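Local coordinates for protein probable 2-hydroxyhepta-2,4-diene-1,7-dioate isomerase (PDB 2DFU) that probably acts as an isomerase of 2-hydroxyhepta-2,4-diene-1,7-dioate, and belongs to the metal-binding fumarylacetoacetate hydrolase family, at residues Phe79-Pro92 and Trp158-Pro172. Numbering follows the deposited sequence.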
loop_
_atom_site.group_PDB
_atom_site.type_symbol
_atom_site.label_atom_id
_atom_site.label_comp_id
_atom_site.label_asym_id
_atom_site.label_seq_id
_atom_site.Cartn_x
_atom_site.Cartn_y
_atom_site.Cartn_z
ATOM N N PHE A 79 1.021 0.437 10.939
ATOM C CA PHE A 79 1.523 -0.562 10.007
ATOM C C PHE A 79 0.632 -0.549 8.774
ATOM O O PHE A 79 -0.520 -0.104 8.830
ATOM C CB PHE A 79 1.601 -1.967 10.632
ATOM C CG PHE A 79 0.282 -2.536 11.067
ATOM C CD1 PHE A 79 -0.209 -2.290 12.345
ATOM C CD2 PHE A 79 -0.443 -3.365 10.219
ATOM C CE1 PHE A 79 -1.406 -2.870 12.774
ATOM C CE2 PHE A 79 -1.641 -3.948 10.636
ATOM C CZ PHE A 79 -2.123 -3.703 11.914
ATOM N N LEU A 80 1.171 -1.019 7.654
ATOM C CA LEU A 80 0.433 -1.026 6.393
ATOM C C LEU A 80 -0.033 -2.397 5.935
ATOM O O LEU A 80 0.514 -3.428 6.323
ATOM C CB LEU A 80 1.300 -0.429 5.279
ATOM C CG LEU A 80 1.865 0.975 5.489
ATOM C CD1 LEU A 80 2.961 1.232 4.457
ATOM C CD2 LEU A 80 0.752 2.020 5.372
ATOM N N LYS A 81 -1.059 -2.383 5.096
ATOM C CA LYS A 81 -1.602 -3.585 4.487
ATOM C C LYS A 81 -1.780 -3.193 3.026
ATOM O O LYS A 81 -2.149 -2.057 2.725
ATOM C CB LYS A 81 -2.954 -3.968 5.104
ATOM C CG LYS A 81 -2.851 -4.652 6.463
ATOM C CD LYS A 81 -4.203 -4.703 7.170
ATOM C CE LYS A 81 -4.853 -6.077 7.140
ATOM N NZ LYS A 81 -4.307 -7.023 8.152
ATOM N N GLY A 82 -1.478 -4.105 2.115
ATOM C CA GLY A 82 -1.654 -3.789 0.713
ATOM C C GLY A 82 -3.086 -4.096 0.326
ATOM O O GLY A 82 -3.762 -4.823 1.046
ATOM N N PRO A 83 -3.589 -3.542 -0.786
ATOM C CA PRO A 83 -4.964 -3.800 -1.227
ATOM C C PRO A 83 -5.233 -5.292 -1.456
ATOM O O PRO A 83 -6.381 -5.729 -1.433
ATOM C CB PRO A 83 -5.066 -2.990 -2.515
ATOM C CG PRO A 83 -4.173 -1.811 -2.224
ATOM C CD PRO A 83 -2.971 -2.476 -1.598
ATOM N N ASN A 84 -4.175 -6.072 -1.675
ATOM C CA ASN A 84 -4.327 -7.509 -1.897
ATOM C C ASN A 84 -4.942 -8.206 -0.676
ATOM O O ASN A 84 -5.492 -9.302 -0.793
ATOM C CB ASN A 84 -2.971 -8.145 -2.193
ATOM C CG ASN A 84 -2.001 -8.017 -1.025
ATOM O OD1 ASN A 84 -1.544 -6.919 -0.701
ATOM N ND2 ASN A 84 -1.697 -9.138 -0.379
ATOM N N ALA A 85 -4.850 -7.576 0.494
ATOM C CA ALA A 85 -5.400 -8.160 1.715
ATOM C C ALA A 85 -6.923 -8.078 1.776
ATOM O O ALA A 85 -7.552 -8.783 2.561
ATOM C CB ALA A 85 -4.795 -7.468 2.951
ATOM N N LEU A 86 -7.514 -7.216 0.955
ATOM C CA LEU A 86 -8.960 -7.056 0.958
ATOM C C LEU A 86 -9.705 -8.329 0.560
ATOM O O LEU A 86 -9.339 -9.018 -0.396
ATOM C CB LEU A 86 -9.363 -5.907 0.039
ATOM C CG LEU A 86 -8.893 -4.532 0.517
ATOM C CD1 LEU A 86 -9.144 -3.498 -0.559
ATOM C CD2 LEU A 86 -9.619 -4.166 1.801
ATOM N N ALA A 87 -10.757 -8.636 1.310
ATOM C CA ALA A 87 -11.566 -9.814 1.045
ATOM C C ALA A 87 -13.037 -9.427 1.133
ATOM O O ALA A 87 -13.431 -8.687 2.033
ATOM C CB ALA A 87 -11.236 -10.904 2.055
ATOM N N ARG A 88 -13.844 -9.920 0.196
ATOM C CA ARG A 88 -15.272 -9.611 0.158
ATOM C C ARG A 88 -16.014 -9.979 1.431
ATOM O O ARG A 88 -15.780 -11.027 2.021
ATOM C CB ARG A 88 -15.957 -10.320 -1.019
ATOM C CG ARG A 88 -15.491 -9.876 -2.399
ATOM C CD ARG A 88 -16.334 -10.531 -3.480
ATOM N NE ARG A 88 -16.159 -11.981 -3.470
ATOM C CZ ARG A 88 -15.141 -12.606 -4.049
ATOM N NH1 ARG A 88 -14.213 -11.904 -4.695
ATOM N NH2 ARG A 88 -15.040 -13.925 -3.969
ATOM N N PRO A 89 -16.928 -9.102 1.869
ATOM C CA PRO A 89 -17.724 -9.324 3.071
ATOM C C PRO A 89 -18.915 -10.208 2.718
ATOM O O PRO A 89 -19.438 -10.148 1.605
ATOM C CB PRO A 89 -18.174 -7.919 3.443
ATOM C CG PRO A 89 -18.391 -7.297 2.088
ATOM C CD PRO A 89 -17.173 -7.757 1.315
ATOM N N GLY A 90 -19.344 -11.033 3.659
ATOM C CA GLY A 90 -20.495 -11.860 3.381
ATOM C C GLY A 90 -21.725 -10.979 3.232
ATOM O O GLY A 90 -21.896 -10.008 3.973
ATOM N N ASN A 91 -22.561 -11.302 2.250
ATOM C CA ASN A 91 -23.809 -10.584 2.006
ATOM C C ASN A 91 -24.753 -10.969 3.159
ATOM O O ASN A 91 -24.989 -12.154 3.402
ATOM C CB ASN A 91 -24.398 -11.047 0.669
ATOM C CG ASN A 91 -25.600 -10.235 0.239
ATOM O OD1 ASN A 91 -26.537 -10.023 1.010
ATOM N ND2 ASN A 91 -25.585 -9.788 -1.009
ATOM N N PRO A 92 -25.294 -9.979 3.888
ATOM C CA PRO A 92 -26.204 -10.251 5.011
ATOM C C PRO A 92 -27.423 -11.121 4.677
ATOM O O PRO A 92 -28.059 -11.680 5.571
ATOM C CB PRO A 92 -26.598 -8.852 5.479
ATOM C CG PRO A 92 -25.365 -8.062 5.198
ATOM C CD PRO A 92 -24.989 -8.539 3.807
ATOM N N TRP A 158 6.021 -6.668 9.488
ATOM C CA TRP A 158 4.768 -7.417 9.468
ATOM C C TRP A 158 4.119 -7.566 8.095
ATOM O O TRP A 158 2.890 -7.537 7.982
ATOM C CB TRP A 158 3.759 -6.773 10.427
ATOM C CG TRP A 158 4.249 -6.634 11.845
ATOM C CD1 TRP A 158 5.396 -7.164 12.381
ATOM C CD2 TRP A 158 3.607 -5.917 12.905
ATOM N NE1 TRP A 158 5.502 -6.817 13.708
ATOM C CE2 TRP A 158 4.420 -6.053 14.055
ATOM C CE3 TRP A 158 2.424 -5.171 12.997
ATOM C CZ2 TRP A 158 4.085 -5.468 15.284
ATOM C CZ3 TRP A 158 2.093 -4.589 14.221
ATOM C CH2 TRP A 158 2.920 -4.742 15.345
ATOM N N VAL A 159 4.921 -7.753 7.054
ATOM C CA VAL A 159 4.349 -7.890 5.726
ATOM C C VAL A 159 3.506 -9.155 5.555
ATOM O O VAL A 159 2.315 -9.060 5.243
ATOM C CB VAL A 159 5.424 -7.825 4.633
ATOM C CG1 VAL A 159 4.775 -7.935 3.264
ATOM C CG2 VAL A 159 6.175 -6.507 4.739
ATOM N N ARG A 160 4.070 -10.342 5.749
ATOM C CA ARG A 160 3.189 -11.486 5.582
ATOM C C ARG A 160 2.351 -11.737 6.826
ATOM O O ARG A 160 1.376 -12.482 6.783
ATOM C CB ARG A 160 3.945 -12.753 5.153
ATOM C CG ARG A 160 5.038 -13.220 6.040
ATOM C CD ARG A 160 5.693 -14.453 5.434
ATOM N NE ARG A 160 6.836 -14.858 6.235
ATOM C CZ ARG A 160 7.408 -16.054 6.187
ATOM N NH1 ARG A 160 6.949 -16.990 5.366
ATOM N NH2 ARG A 160 8.438 -16.314 6.978
ATOM N N ALA A 161 2.705 -11.086 7.929
ATOM C CA ALA A 161 1.940 -11.250 9.158
ATOM C C ALA A 161 0.593 -10.537 9.063
ATOM O O ALA A 161 -0.408 -11.013 9.595
ATOM C CB ALA A 161 2.721 -10.696 10.345
ATOM N N LYS A 162 0.576 -9.407 8.365
ATOM C CA LYS A 162 -0.626 -8.590 8.240
ATOM C C LYS A 162 -1.125 -8.339 6.817
ATOM O O LYS A 162 -2.299 -8.021 6.616
ATOM C CB LYS A 162 -0.372 -7.223 8.887
ATOM C CG LYS A 162 -0.114 -7.234 10.392
ATOM C CD LYS A 162 -1.426 -7.352 11.166
ATOM C CE LYS A 162 -1.225 -7.059 12.651
ATOM N NZ LYS A 162 -2.487 -7.235 13.429
ATOM N N SER A 163 -0.245 -8.477 5.832
ATOM C CA SER A 163 -0.629 -8.172 4.466
ATOM C C SER A 163 -0.706 -9.320 3.460
ATOM O O SER A 163 -0.601 -9.096 2.250
ATOM C CB SER A 163 0.293 -7.077 3.931
ATOM O OG SER A 163 -0.260 -6.469 2.778
ATOM N N ALA A 164 -0.889 -10.543 3.949
ATOM C CA ALA A 164 -1.021 -11.693 3.060
ATOM C C ALA A 164 -2.375 -11.556 2.365
ATOM O O ALA A 164 -3.253 -10.851 2.860
ATOM C CB ALA A 164 -0.975 -12.998 3.871
ATOM N N ASP A 165 -2.550 -12.214 1.223
ATOM C CA ASP A 165 -3.821 -12.142 0.506
ATOM C C ASP A 165 -5.009 -12.466 1.419
ATOM O O ASP A 165 -4.943 -13.386 2.226
ATOM C CB ASP A 165 -3.828 -13.112 -0.685
ATOM C CG ASP A 165 -2.906 -12.667 -1.816
ATOM O OD1 ASP A 165 -2.499 -11.486 -1.841
ATOM O OD2 ASP A 165 -2.603 -13.498 -2.692
ATOM N N LYS A 166 -6.085 -11.697 1.275
ATOM C CA LYS A 166 -7.314 -11.864 2.055
ATOM C C LYS A 166 -7.183 -11.631 3.562
ATOM O O LYS A 166 -8.063 -12.032 4.324
ATOM C CB LYS A 166 -7.925 -13.258 1.827
ATOM C CG LYS A 166 -7.918 -13.756 0.386
ATOM C CD LYS A 166 -8.515 -12.762 -0.610
ATOM C CE LYS A 166 -8.420 -13.332 -2.028
ATOM N NZ LYS A 166 -8.950 -12.419 -3.066
ATOM N N PHE A 167 -6.101 -11.000 4.009
ATOM C CA PHE A 167 -5.957 -10.742 5.442
ATOM C C PHE A 167 -6.760 -9.536 5.911
ATOM O O PHE A 167 -6.546 -9.025 7.014
ATOM C CB PHE A 167 -4.487 -10.567 5.818
ATOM C CG PHE A 167 -3.799 -11.856 6.193
ATOM C CD1 PHE A 167 -4.258 -13.079 5.702
ATOM C CD2 PHE A 167 -2.681 -11.841 7.024
ATOM C CE1 PHE A 167 -3.612 -14.272 6.034
ATOM C CE2 PHE A 167 -2.026 -13.028 7.363
ATOM C CZ PHE A 167 -2.494 -14.246 6.866
ATOM N N LEU A 168 -7.691 -9.075 5.084
ATOM C CA LEU A 168 -8.508 -7.938 5.481
ATOM C C LEU A 168 -9.952 -7.961 4.993
ATOM O O LEU A 168 -10.314 -7.253 4.048
ATOM C CB LEU A 168 -7.855 -6.613 5.055
ATOM C CG LEU A 168 -8.591 -5.358 5.560
ATOM C CD1 LEU A 168 -8.598 -5.336 7.091
ATOM C CD2 LEU A 168 -7.928 -4.104 5.012
ATOM N N PRO A 169 -10.792 -8.812 5.602
ATOM C CA PRO A 169 -12.195 -8.845 5.178
ATOM C C PRO A 169 -12.695 -7.434 5.519
ATOM O O PRO A 169 -12.354 -6.904 6.580
ATOM C CB PRO A 169 -12.804 -9.905 6.095
ATOM C CG PRO A 169 -11.671 -10.867 6.297
ATOM C CD PRO A 169 -10.486 -9.932 6.515
ATOM N N LEU A 170 -13.478 -6.817 4.639
ATOM C CA LEU A 170 -13.941 -5.457 4.910
ATOM C C LEU A 170 -15.358 -5.228 4.407
ATOM O O LEU A 170 -15.663 -5.510 3.250
ATOM C CB LEU A 170 -12.992 -4.447 4.248
ATOM C CG LEU A 170 -13.174 -2.966 4.594
ATOM C CD1 LEU A 170 -12.463 -2.665 5.906
ATOM C CD2 LEU A 170 -12.597 -2.106 3.486
ATOM N N GLY A 171 -16.216 -4.700 5.278
ATOM C CA GLY A 171 -17.596 -4.448 4.896
ATOM C C GLY A 171 -18.544 -4.450 6.087
ATOM O O GLY A 171 -18.112 -4.227 7.215
ATOM N N PRO A 172 -19.845 -4.707 5.876
ATOM C CA PRO A 172 -20.516 -5.000 4.601
ATOM C C PRO A 172 -20.696 -3.733 3.775
ATOM O O PRO A 172 -20.899 -3.773 2.558
ATOM C CB PRO A 172 -21.863 -5.544 5.056
ATOM C CG PRO A 172 -22.165 -4.633 6.239
ATOM C CD PRO A 172 -20.825 -4.647 6.980
HETATM O O HOH W 1 2.744 -4.646 7.227
HETATM O O HOH W 2 -10.984 -9.684 -2.745
#
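Trp158 turns an edge of its indole toward one face of the Phe79 ring. The pair is T-shaped, with planes 61° apart and Trp158 CZ3 3.8 Å from Phe79 CD1. The methylenes of Lys162 cross the same phenyl ring at about a right angle, Lys162 CD lying 3.5 Å from Phe79 CE2. Phe79 reaches both because its CG sits between the backbone N and the carbonyl carbon (chi1 62°). An alanine here would probably leave the Trp158 edge without its aromatic face and free the Lys162 chain to shift. The ammonium of Lys162 goes on to Thr147 and Asp145.

Lys81 bends at its last two torsions and brings NZ to Lys162 O at 2.7 Å, in the carbonyl plane and on a lone pair. A weaker bond goes to Phe167 O. Lys81 NZ also forms a salt bridge with Asp145.

Ser163 OG accepts the N-H of Gly82 at 2.7 Å, nearly straight at 170°. The amide of Asn84 is held by two bonds from ND2, to Ser163 O at 2.8 Å and to Asp165 OD1 at 2.9 Å. The carboxylate oxygen is met on its anti side. Asp165 OD2 is hydrogen-bonded to Thr218 of the second subunit, which places this corner at the dimer interface.

Further along, Leu86 CD2 packs on Leu168 CD2 at 3.6 Å. Ala87 N bonds to Leu168 O, and Leu170 N to Ala87 O. These bonds join strands 86-87 and 168-175 as a short parallel beta pair within the fumarylacetoacetate hydrolase-type domain.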